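Local coordinates for protein sensory transduction histidine kinase, putative (Borrelia burgdorferi, PDB 5BWJ) that forms a periplasmic sensor domain of Venus flytrap fold in the hybrid histidine kinase Hk1, which probably passes small-molecule signals to a phosphorelay, at residues Q15-P18 / F19-N23; I121-D124 / I125-K129; N203-L206 / F207-L210. All coordinates share one frame; numbering follows the deposited sequence.

Contact 1: residues Q15-P18 / F19-N23; sequences QFFP and FYYKN
The carbonyl oxygen of Phe16 is gripped by two successive amides across the turn: Tyr20 N reaches Phe16 O at 3.0 Å, and Phe19 N makes a weak, bent bond to the same atom. In return Phe16 N donates to Tyr20 O at 2.8 Å. Phe16 and Tyr20 thus form a single antiparallel hydrogen-bonded pair; Phe19 and Tyr20 both face Phe16, which makes a classic beta bulge in the pairing. The peptide bond before Pro18 is cis. Beyond this pair the side chain of Gln15 takes over from the backbone. Its extended chain brings OE1 to Lys22 N at 2.9 Å in an almost perfectly straight bond (179°), with the donor above the amide plane, while the aliphatic part of Lys22 crosses the Gln15 chain at about a right angle.

The remaining contacts are mainly aromatic. CD2 of Phe19 sits over the centre of the Phe16 ring, 3.8 Å from Phe16 CZ, the two rings lying side by side with their planes inclined. Phe16 CB makes a CH-pi contact over a face of the Tyr20 ring, 3.9 Å from its centroid; Tyr20 CG, held between its backbone N and carbonyl carbon (chi1 56°), turns the ring so that one face lies against Phe16 CB. Phe17 CD1 lies over the centre of the Tyr21 ring, 3.6 Å from Tyr21 CE1, and Pro18 O meets that ring at its edge.

Lys22 NZ bonds to Gln141 OE1. Phe17 receives Lys160 of the second subunit in a cation-pi contact, and Tyr21 packs on Glu29, which binds magnesium in a crystal structure of this protein, though no ion is bound to this chain. Backbone and Gln15 amide groups thus pair Phe16, Tyr20 and Lys22 across the turn, Val13 O and Thr161 OG1 satisfy Tyr20 OH and Phe17 N, and the aromatic rings serve both domain interior and dimer interface.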
ATOM      1  N   GLN B  15      -2.942   4.179 -12.995  1.00 34.60           N
ATOM      2  CA  GLN B  15      -2.941   2.934 -12.236  1.00 32.65           C
ATOM      3  C   GLN B  15      -2.763   3.237 -10.754  1.00 30.95           C
ATOM      4  O   GLN B  15      -2.160   4.246 -10.383  1.00 30.62           O
ATOM      5  CB  GLN B  15      -1.836   1.998 -12.726  1.00 33.08           C
ATOM      6  CG  GLN B  15      -1.932   1.651 -14.205  1.00 34.79           C
ATOM      7  CD  GLN B  15      -0.904   0.620 -14.624  1.00 33.17           C
ATOM      8  OE1 GLN B  15      -0.881  -0.498 -14.106  1.00 31.81           O
ATOM      9  NE2 GLN B  15      -0.039   0.994 -15.561  1.00 33.36           N
ATOM     10  N   PHE B  16      -3.288   2.351  -9.916  1.00 30.38           N
ATOM     11  CA  PHE B  16      -3.362   2.588  -8.479  1.00 29.36           C
ATOM     12  C   PHE B  16      -3.385   1.252  -7.743  1.00 27.94           C
ATOM     13  O   PHE B  16      -4.445   0.764  -7.358  1.00 28.88           O
ATOM     14  CB  PHE B  16      -4.611   3.420  -8.154  1.00 32.98           C
ATOM     15  CG  PHE B  16      -4.717   3.861  -6.716  1.00 37.43           C
ATOM     16  CD1 PHE B  16      -5.848   4.534  -6.283  1.00 38.77           C
ATOM     17  CD2 PHE B  16      -3.699   3.623  -5.805  1.00 40.20           C
ATOM     18  CE1 PHE B  16      -5.967   4.948  -4.970  1.00 39.65           C
ATOM     19  CE2 PHE B  16      -3.815   4.037  -4.491  1.00 41.09           C
ATOM     20  CZ  PHE B  16      -4.950   4.700  -4.074  1.00 40.24           C
ATOM     21  N   PHE B  17      -2.209   0.659  -7.557  1.00 27.43           N
ATOM     22  CA  PHE B  17      -2.105  -0.640  -6.900  1.00 28.95           C
ATOM     23  C   PHE B  17      -2.543  -0.525  -5.443  1.00 30.22           C
ATOM     24  O   PHE B  17      -2.148   0.417  -4.759  1.00 31.18           O
ATOM     25  CB  PHE B  17      -0.670  -1.169  -6.979  1.00 30.13           C
ATOM     26  CG  PHE B  17      -0.508  -2.572  -6.452  1.00 30.97           C
ATOM     27  CD1 PHE B  17      -0.505  -3.652  -7.321  1.00 32.75           C
ATOM     28  CD2 PHE B  17      -0.359  -2.811  -5.094  1.00 31.84           C
ATOM     29  CE1 PHE B  17      -0.358  -4.943  -6.845  1.00 33.65           C
ATOM     30  CE2 PHE B  17      -0.212  -4.100  -4.613  1.00 32.10           C
ATOM     31  CZ  PHE B  17      -0.210  -5.169  -5.491  1.00 33.27           C
ATOM     32  N   PRO B  18      -3.348  -1.483  -4.950  1.00 31.25           N
ATOM     33  CA  PRO B  18      -3.937  -2.667  -5.588  1.00 31.13           C
ATOM     34  C   PRO B  18      -5.380  -2.456  -6.052  1.00 30.22           C
ATOM     35  O   PRO B  18      -6.070  -3.428  -6.361  1.00 30.39           O
ATOM     36  CB  PRO B  18      -3.889  -3.702  -4.468  1.00 30.35           C
ATOM     37  CG  PRO B  18      -4.172  -2.884  -3.243  1.00 30.90           C
ATOM     38  CD  PRO B  18      -3.556  -1.517  -3.489  1.00 32.22           C
ATOM     39  N   PHE B  19      -5.833  -1.208  -6.087  1.00 29.88           N
ATOM     40  CA  PHE B  19      -7.218  -0.912  -6.448  1.00 30.05           C
ATOM     41  C   PHE B  19      -7.495  -1.203  -7.920  1.00 27.56           C
ATOM     42  O   PHE B  19      -8.519  -1.795  -8.257  1.00 27.66           O
ATOM     43  CB  PHE B  19      -7.548   0.544  -6.117  1.00 31.14           C
ATOM     44  CG  PHE B  19      -7.561   0.828  -4.643  1.00 32.55           C
ATOM     45  CD1 PHE B  19      -8.730   0.700  -3.911  1.00 33.39           C
ATOM     46  CD2 PHE B  19      -6.400   1.198  -3.985  1.00 33.00           C
ATOM     47  CE1 PHE B  19      -8.743   0.950  -2.554  1.00 34.46           C
ATOM     48  CE2 PHE B  19      -6.406   1.448  -2.628  1.00 35.07           C
ATOM     49  CZ  PHE B  19      -7.580   1.323  -1.911  1.00 35.70           C
ATOM     50  N   TYR B  20      -6.586  -0.788  -8.794  1.00 26.32           N
ATOM     51  CA  TYR B  20      -6.664  -1.165 -10.197  1.00 28.17           C
ATOM     52  C   TYR B  20      -5.309  -0.976 -10.862  1.00 30.44           C
ATOM     53  O   TYR B  20      -4.642   0.039 -10.660  1.00 32.15           O
ATOM     54  CB  TYR B  20      -7.745  -0.357 -10.929  1.00 29.79           C
ATOM     55  CG  TYR B  20      -7.585   1.141 -10.825  1.00 32.69           C
ATOM     56  CD1 TYR B  20      -6.842   1.845 -11.761  1.00 33.95           C
ATOM     57  CD2 TYR B  20      -8.186   1.852  -9.794  1.00 33.34           C
ATOM     58  CE1 TYR B  20      -6.694   3.215 -11.671  1.00 35.11           C
ATOM     59  CE2 TYR B  20      -8.044   3.221  -9.694  1.00 34.39           C
ATOM     60  CZ  TYR B  20      -7.297   3.897 -10.634  1.00 34.55           C
ATOM     61  OH  TYR B  20      -7.157   5.260 -10.538  1.00 34.95           O
ATOM     62  N   TYR B  21      -4.902  -1.970 -11.646  1.00 31.87           N
ATOM     63  CA  TYR B  21      -3.608  -1.940 -12.315  1.00 32.38           C
ATOM     64  C   TYR B  21      -3.573  -2.946 -13.457  1.00 33.42           C
ATOM     65  O   TYR B  21      -4.341  -3.906 -13.470  1.00 35.95           O
ATOM     66  CB  TYR B  21      -2.483  -2.227 -11.320  1.00 31.98           C
ATOM     67  CG  TYR B  21      -2.632  -3.539 -10.582  1.00 33.26           C
ATOM     68  CD1 TYR B  21      -3.420  -3.632  -9.441  1.00 33.37           C
ATOM     69  CD2 TYR B  21      -1.982  -4.684 -11.023  1.00 35.00           C
ATOM     70  CE1 TYR B  21      -3.557  -4.827  -8.762  1.00 33.37           C
ATOM     71  CE2 TYR B  21      -2.113  -5.885 -10.349  1.00 35.61           C
ATOM     72  CZ  TYR B  21      -2.902  -5.950  -9.219  1.00 34.87           C
ATOM     73  OH  TYR B  21      -3.034  -7.143  -8.547  1.00 34.91           O
ATOM     74  N   LYS B  22      -2.674  -2.722 -14.412  1.00 33.32           N
ATOM     75  CA  LYS B  22      -2.580  -3.577 -15.592  1.00 35.55           C
ATOM     76  C   LYS B  22      -1.835  -4.873 -15.304  1.00 38.77           C
ATOM     77  O   LYS B  22      -0.815  -4.872 -14.611  1.00 37.90           O
ATOM     78  CB  LYS B  22      -1.876  -2.842 -16.735  1.00 38.85           C
ATOM     79  CG  LYS B  22      -2.582  -1.591 -17.223  1.00 44.20           C
ATOM     80  CD  LYS B  22      -1.842  -0.990 -18.412  1.00 51.11           C
ATOM     81  CE  LYS B  22      -2.403   0.365 -18.802  1.00 55.24           C
ATOM     82  NZ  LYS B  22      -1.641   0.977 -19.927  1.00 58.95           N
ATOM     83  N   ASN B  23      -2.351  -5.973 -15.849  1.00 42.19           N
ATOM     84  CA  ASN B  23      -1.664  -7.260 -15.807  1.00 43.56           C
ATOM     85  C   ASN B  23      -1.006  -7.564 -17.155  1.00 47.27           C
ATOM     86  O   ASN B  23      -0.985  -6.713 -18.043  1.00 46.56           O
ATOM     87  CB  ASN B  23      -2.639  -8.376 -15.414  1.00 42.97           C
ATOM     88  CG  ASN B  23      -3.828  -8.484 -16.357  1.00 42.98           C
ATOM     89  OD1 ASN B  23      -3.801  -7.984 -17.484  1.00 43.38           O
ATOM     90  ND2 ASN B  23      -4.881  -9.149 -15.896  1.00 43.71           N
TER

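Contact 2: residues I121-D124 / I125-K129; sequences IYED and ILRLK
The guanidinium of Arg127 is met at its edge by Glu123 OE2, and the Tyr122 ring carries Ile121 CG2 over the centre of one face. Carboxylate and guanidinium planes are inclined at 59°, so the salt bridge is not a flat, two-oxygen pairing: Arg127 comes side-on with two nitrogens that converge on one oxygen. Arg127 NH2 lies 2.7 Å from Glu123 OE2, which accepts on its anti lone pair, and Arg127 NE reaches the same atom at 3.1 Å, also on the anti side but 34° out of the carboxylate plane. Glu123 CG is anti to the backbone N (chi1 -178°), and the extended chain carries the carboxylate to Arg127, one turn further on.

Under this i to i+4 pair runs the helical backbone, where Arg127 N bonds to Glu123 O and Leu128 N to Asp124 O at 2.9 Å. On another side, Ile121 CG1 comes within 4.4 Å of Ile125 CD1. Helix 121-128 is the crossover of a beta-alpha-beta unit between strands 114-117 and 134-137, with Leu126 packed against both strands.

Glu123 OE1 accepts from Asn119 N, just before the helix, and Asp124 OD2 from Val73 N. With one oxygen tied to the chain and the other to arginine, the Glu123 carboxylate is fixed in rotation and probably stays ionised.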
ATOM      1  N   ILE B 121       0.151  15.646  -7.047  1.00 42.57           N
ATOM      2  CA  ILE B 121       0.717  16.257  -5.855  1.00 43.50           C
ATOM      3  C   ILE B 121       2.235  16.130  -5.901  1.00 43.77           C
ATOM      4  O   ILE B 121       2.958  16.968  -5.366  1.00 47.46           O
ATOM      5  CB  ILE B 121       0.176  15.613  -4.562  1.00 41.53           C
ATOM      6  CG1 ILE B 121       0.663  16.395  -3.339  1.00 44.12           C
ATOM      7  CG2 ILE B 121       0.586  14.146  -4.474  1.00 39.61           C
ATOM      8  CD1 ILE B 121      -0.063  16.040  -2.059  1.00 47.11           C
ATOM      9  N   TYR B 122       2.709  15.081  -6.564  1.00 41.07           N
ATOM     10  CA  TYR B 122       4.135  14.811  -6.652  1.00 39.71           C
ATOM     11  C   TYR B 122       4.849  15.884  -7.465  1.00 42.18           C
ATOM     12  O   TYR B 122       5.997  16.222  -7.176  1.00 45.61           O
ATOM     13  CB  TYR B 122       4.372  13.427  -7.259  1.00 38.37           C
ATOM     14  CG  TYR B 122       3.687  12.321  -6.489  1.00 37.05           C
ATOM     15  CD1 TYR B 122       4.176  11.902  -5.260  1.00 36.79           C
ATOM     16  CD2 TYR B 122       2.545  11.703  -6.985  1.00 37.70           C
ATOM     17  CE1 TYR B 122       3.554  10.896  -4.546  1.00 36.42           C
ATOM     18  CE2 TYR B 122       1.914  10.693  -6.275  1.00 36.75           C
ATOM     19  CZ  TYR B 122       2.425  10.296  -5.056  1.00 37.33           C
ATOM     20  OH  TYR B 122       1.809   9.293  -4.340  1.00 38.56           O
ATOM     21  N   GLU B 123       4.173  16.423  -8.475  1.00 41.11           N
ATOM     22  CA  GLU B 123       4.745  17.506  -9.265  1.00 43.01           C
ATOM     23  C   GLU B 123       4.917  18.746  -8.397  1.00 44.64           C
ATOM     24  O   GLU B 123       5.963  19.391  -8.428  1.00 45.86           O
ATOM     25  CB  GLU B 123       3.871  17.834 -10.478  1.00 43.39           C
ATOM     26  CG  GLU B 123       4.459  18.929 -11.366  1.00 45.14           C
ATOM     27  CD  GLU B 123       3.524  19.362 -12.479  1.00 46.36           C
ATOM     28  OE1 GLU B 123       2.398  18.829 -12.559  1.00 49.82           O
ATOM     29  OE2 GLU B 123       3.918  20.240 -13.276  1.00 44.39           O
ATOM     30  N   ASP B 124       3.886  19.072  -7.623  1.00 46.71           N
ATOM     31  CA  ASP B 124       3.921  20.244  -6.755  1.00 50.24           C
ATOM     32  C   ASP B 124       5.072  20.169  -5.758  1.00 51.95           C
ATOM     33  O   ASP B 124       5.742  21.169  -5.502  1.00 54.86           O
ATOM     34  CB  ASP B 124       2.595  20.399  -6.005  1.00 52.44           C
ATOM     35  CG  ASP B 124       1.465  20.860  -6.905  1.00 56.99           C
ATOM     36  OD1 ASP B 124       1.749  21.399  -7.995  1.00 61.37           O
ATOM     37  OD2 ASP B 124       0.291  20.689  -6.518  1.00 56.48           O
ATOM     38  N   ILE B 125       5.303  18.982  -5.203  1.00 49.68           N
ATOM     39  CA  ILE B 125       6.364  18.791  -4.218  1.00 49.42           C
ATOM     40  C   ILE B 125       7.721  19.164  -4.812  1.00 51.29           C
ATOM     41  O   ILE B 125       8.509  19.864  -4.178  1.00 52.88           O
ATOM     42  CB  ILE B 125       6.399  17.334  -3.702  1.00 45.50           C
ATOM     43  CG1 ILE B 125       5.126  17.028  -2.911  1.00 44.57           C
ATOM     44  CG2 ILE B 125       7.615  17.093  -2.804  1.00 44.22           C
ATOM     45  CD1 ILE B 125       4.911  15.556  -2.628  1.00 43.66           C
ATOM     46  N   LEU B 126       7.983  18.709  -6.032  1.00 53.17           N
ATOM     47  CA  LEU B 126       9.261  18.980  -6.682  1.00 56.88           C
ATOM     48  C   LEU B 126       9.421  20.462  -7.023  1.00 61.72           C
ATOM     49  O   LEU B 126      10.538  20.979  -7.050  1.00 65.49           O
ATOM     50  CB  LEU B 126       9.404  18.135  -7.952  1.00 56.08           C
ATOM     51  CG  LEU B 126       9.360  16.616  -7.770  1.00 53.59           C
ATOM     52  CD1 LEU B 126       9.532  15.915  -9.111  1.00 53.52           C
ATOM     53  CD2 LEU B 126      10.415  16.140  -6.782  1.00 52.65           C
ATOM     54  N   ARG B 127       8.310  21.144  -7.281  1.00 62.23           N
ATOM     55  CA  ARG B 127       8.355  22.568  -7.600  1.00 67.25           C
ATOM     56  C   ARG B 127       8.537  23.406  -6.338  1.00 73.45           C
ATOM     57  O   ARG B 127       9.145  24.474  -6.376  1.00 75.57           O
ATOM     58  CB  ARG B 127       7.088  22.995  -8.343  1.00 67.02           C
ATOM     59  CG  ARG B 127       6.938  22.347  -9.710  1.00 67.40           C
ATOM     60  CD  ARG B 127       5.894  23.043 -10.565  1.00 69.31           C
ATOM     61  NE  ARG B 127       5.630  22.304 -11.797  1.00 70.28           N
ATOM     62  CZ  ARG B 127       6.456  22.260 -12.839  1.00 71.64           C
ATOM     63  NH1 ARG B 127       7.612  22.911 -12.807  1.00 73.80           N
ATOM     64  NH2 ARG B 127       6.128  21.559 -13.915  1.00 70.73           N
ATOM     65  N   LEU B 128       8.011  22.915  -5.220  1.00 77.75           N
ATOM     66  CA  LEU B 128       8.189  23.581  -3.935  1.00 80.53           C
ATOM     67  C   LEU B 128       9.616  23.395  -3.429  1.00 77.31           C
ATOM     68  O   LEU B 128      10.177  24.282  -2.787  1.00 81.12           O
ATOM     69  CB  LEU B 128       7.187  23.050  -2.909  1.00 82.72           C
ATOM     70  CG  LEU B 128       5.888  23.845  -2.761  1.00 85.90           C
ATOM     71  CD1 LEU B 128       5.251  24.155  -4.112  1.00 88.18           C
ATOM     72  CD2 LEU B 128       4.911  23.087  -1.875  1.00 84.89           C
ATOM     73  N   LYS B 129      10.197  22.238  -3.727  1.00 66.49           N
ATOM     74  CA  LYS B 129      11.586  21.962  -3.378  1.00 60.17           C
ATOM     75  C   LYS B 129      12.538  22.588  -4.395  1.00 63.99           C
ATOM     76  O   LYS B 129      13.755  22.440  -4.291  1.00 63.30           O
ATOM     77  CB  LYS B 129      11.824  20.453  -3.292  1.00 53.62           C
TER

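Contact 3: residues N203-L206 / F207-L210; sequences NLDL and FSYL. With NO3 (nitrate ion), chain I.
Hydrogen bonding dominates, and its main acceptor is Asp205 O. Ser208 OG donates to Asp205 O at 2.7 Å; chi1 of 66° sets the hydroxyl between its own backbone N and carbonyl carbon, within reach of that oxygen, and the donor is tilted 19° from the carbonyl plane. Ser208 N adds weak bonds to Asp205 O and to Asp205 OD1, the latter 3.3 Å away. One step along, Tyr209 N reaches Leu206 O at 3.1 Å.

These i to i+3 links belong to the short 3-10 segment 207-209, entered through an inverse gamma turn centred on Asp205, in the loop joining helix 197-200 to strand 211-212.

Water and anion contacts come next. A water accepts from Phe207 N at 2.9 Å and gives a weak bond to Asp205 OD1, bridging the start of the 3-10 segment. A nitrate, probably from the crystallisation liquor, takes a hydrogen bond from Leu204 N through its O2 at 3.2 Å.

The Tyr209 ring makes edge contacts with carbonyl groups: its edge is turned to Leu206 O, and Tyr209 CD2 lies 3.3 Å from Asp205 O. In the nonpolar group, Leu204, Leu206 and Tyr209 pack on Trp39 of helix 32-42, whereas Phe207 packs on Ser184 of the second subunit.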
ATOM      1  N   ASN B 203     -22.867  10.215  -1.581  1.00 56.98           N
ATOM      2  CA  ASN B 203     -21.880   9.919  -0.553  1.00 58.54           C
ATOM      3  C   ASN B 203     -20.832   8.981  -1.138  1.00 52.40           C
ATOM      4  O   ASN B 203     -21.082   7.788  -1.306  1.00 50.31           O
ATOM      5  CB  ASN B 203     -22.544   9.295   0.676  1.00 66.73           C
ATOM      6  CG  ASN B 203     -21.559   9.026   1.799  1.00 72.83           C
ATOM      7  OD1 ASN B 203     -20.439   9.536   1.795  1.00 75.68           O
ATOM      8  ND2 ASN B 203     -21.977   8.223   2.773  1.00 74.88           N
ATOM      9  N   LEU B 204     -19.666   9.532  -1.463  1.00 49.64           N
ATOM     10  CA  LEU B 204     -18.620   8.777  -2.146  1.00 47.11           C
ATOM     11  C   LEU B 204     -17.553   8.265  -1.182  1.00 46.22           C
ATOM     12  O   LEU B 204     -16.359   8.317  -1.481  1.00 44.13           O
ATOM     13  CB  LEU B 204     -17.972   9.644  -3.230  1.00 46.24           C
ATOM     14  CG  LEU B 204     -18.917  10.144  -4.328  1.00 45.66           C
ATOM     15  CD1 LEU B 204     -18.176  11.051  -5.296  1.00 46.41           C
ATOM     16  CD2 LEU B 204     -19.555   8.980  -5.072  1.00 43.77           C
ATOM     17  N   ASP B 205     -17.988   7.766  -0.031  1.00 48.06           N
ATOM     18  CA  ASP B 205     -17.072   7.176   0.938  1.00 50.61           C
ATOM     19  C   ASP B 205     -16.848   5.707   0.584  1.00 46.08           C
ATOM     20  O   ASP B 205     -17.395   4.809   1.224  1.00 45.99           O
ATOM     21  CB  ASP B 205     -17.617   7.322   2.364  1.00 59.14           C
ATOM     22  CG  ASP B 205     -16.560   7.063   3.427  1.00 65.31           C
ATOM     23  OD1 ASP B 205     -15.502   6.483   3.097  1.00 65.44           O
ATOM     24  OD2 ASP B 205     -16.786   7.442   4.595  1.00 69.86           O
ATOM     25  N   LEU B 206     -16.046   5.473  -0.450  1.00 45.87           N
ATOM     26  CA  LEU B 206     -15.793   4.120  -0.930  1.00 39.81           C
ATOM     27  C   LEU B 206     -14.968   3.324   0.074  1.00 42.29           C
ATOM     28  O   LEU B 206     -15.100   2.105   0.168  1.00 41.88           O
ATOM     29  CB  LEU B 206     -15.077   4.161  -2.283  1.00 38.13           C
ATOM     30  CG  LEU B 206     -15.797   4.919  -3.399  1.00 38.20           C
ATOM     31  CD1 LEU B 206     -14.935   4.963  -4.654  1.00 38.84           C
ATOM     32  CD2 LEU B 206     -17.149   4.289  -3.704  1.00 39.52           C
ATOM     33  N   PHE B 207     -14.122   4.019   0.826  1.00 41.35           N
ATOM     34  CA  PHE B 207     -13.242   3.368   1.790  1.00 46.59           C
ATOM     35  C   PHE B 207     -14.023   2.652   2.888  1.00 47.32           C
ATOM     36  O   PHE B 207     -13.569   1.642   3.423  1.00 47.23           O
ATOM     37  CB  PHE B 207     -12.290   4.390   2.414  1.00 55.09           C
ATOM     38  CG  PHE B 207     -11.399   3.814   3.478  1.00 64.52           C
ATOM     39  CD1 PHE B 207     -10.244   3.131   3.137  1.00 66.24           C
ATOM     40  CD2 PHE B 207     -11.717   3.956   4.819  1.00 71.81           C
ATOM     41  CE1 PHE B 207      -9.422   2.600   4.113  1.00 69.93           C
ATOM     42  CE2 PHE B 207     -10.898   3.427   5.800  1.00 75.36           C
ATOM     43  CZ  PHE B 207      -9.749   2.748   5.447  1.00 74.06           C
ATOM     44  N   SER B 208     -15.200   3.172   3.221  1.00 50.86           N
ATOM     45  CA  SER B 208     -16.015   2.588   4.280  1.00 56.54           C
ATOM     46  C   SER B 208     -16.466   1.174   3.920  1.00 55.68           C
ATOM     47  O   SER B 208     -16.722   0.355   4.803  1.00 60.76           O
ATOM     48  CB  SER B 208     -17.235   3.466   4.565  1.00 60.61           C
ATOM     49  OG  SER B 208     -18.117   3.489   3.457  1.00 61.67           O
ATOM     50  N   TYR B 209     -16.557   0.890   2.623  1.00 50.27           N
ATOM     51  CA  TYR B 209     -16.987  -0.424   2.157  1.00 49.39           C
ATOM     52  C   TYR B 209     -15.866  -1.454   2.268  1.00 51.50           C
ATOM     53  O   TYR B 209     -16.055  -2.630   1.955  1.00 52.33           O
ATOM     54  CB  TYR B 209     -17.497  -0.329   0.718  1.00 48.19           C
ATOM     55  CG  TYR B 209     -18.771   0.471   0.623  1.00 50.90           C
ATOM     56  CD1 TYR B 209     -20.008  -0.156   0.631  1.00 51.34           C
ATOM     57  CD2 TYR B 209     -18.741   1.858   0.558  1.00 53.23           C
ATOM     58  CE1 TYR B 209     -21.178   0.572   0.558  1.00 53.71           C
ATOM     59  CE2 TYR B 209     -19.907   2.596   0.487  1.00 56.00           C
ATOM     60  CZ  TYR B 209     -21.122   1.948   0.488  1.00 57.16           C
ATOM     61  OH  TYR B 209     -22.285   2.678   0.417  1.00 61.29           O
ATOM     62  N   LEU B 210     -14.698  -0.999   2.711  1.00 53.25           N
ATOM     63  CA  LEU B 210     -13.635  -1.892   3.148  1.00 59.09           C
ATOM     64  C   LEU B 210     -13.785  -2.101   4.647  1.00 71.15           C
ATOM     65  O   LEU B 210     -13.404  -1.241   5.443  1.00 74.72           O
ATOM     66  CB  LEU B 210     -12.257  -1.316   2.811  1.00 56.31           C
ATOM     67  CG  LEU B 210     -11.491  -1.929   1.635  1.00 55.88           C
ATOM     68  CD1 LEU B 210     -12.377  -2.166   0.425  1.00 56.81           C
ATOM     69  CD2 LEU B 210     -10.321  -1.029   1.265  1.00 55.58           C
TER
HETATM   70  N   NO3 I 301     -17.982  11.844   0.430  1.00169.01           N
HETATM   71  O1  NO3 I 301     -17.908  10.645   0.825  1.00169.13           O
HETATM   72  O2  NO3 I 301     -19.072  12.292  -0.031  1.00169.10           O
HETATM   73  O3  NO3 I 301     -16.967  12.596   0.496  1.00168.83           O
HETATM   74  O   HOH W   1     -13.396   6.825   0.372  1.00 46.26           O

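The three contacts follow in series along the chain, each closing before the next opens. Contact 1, in the loop from strand 6-13 to strand 21-22, lies closest to the chain's centre, about 9 Å from it. Contact 2, on helix 121-128, is on the opposite side of that centre, its own centre about 24 Å from that of contact 1. Contact 3 follows helix 197-200, its centre about 18 Å from that of contact 1 and 28 Å from that of contact 2. Helix 32-42 lies against contacts 1 and 3, and strand 184-192 against contacts 2 and 3. Contact 2 touches no other chain of the assembly, so the dimer interface involves two of the three.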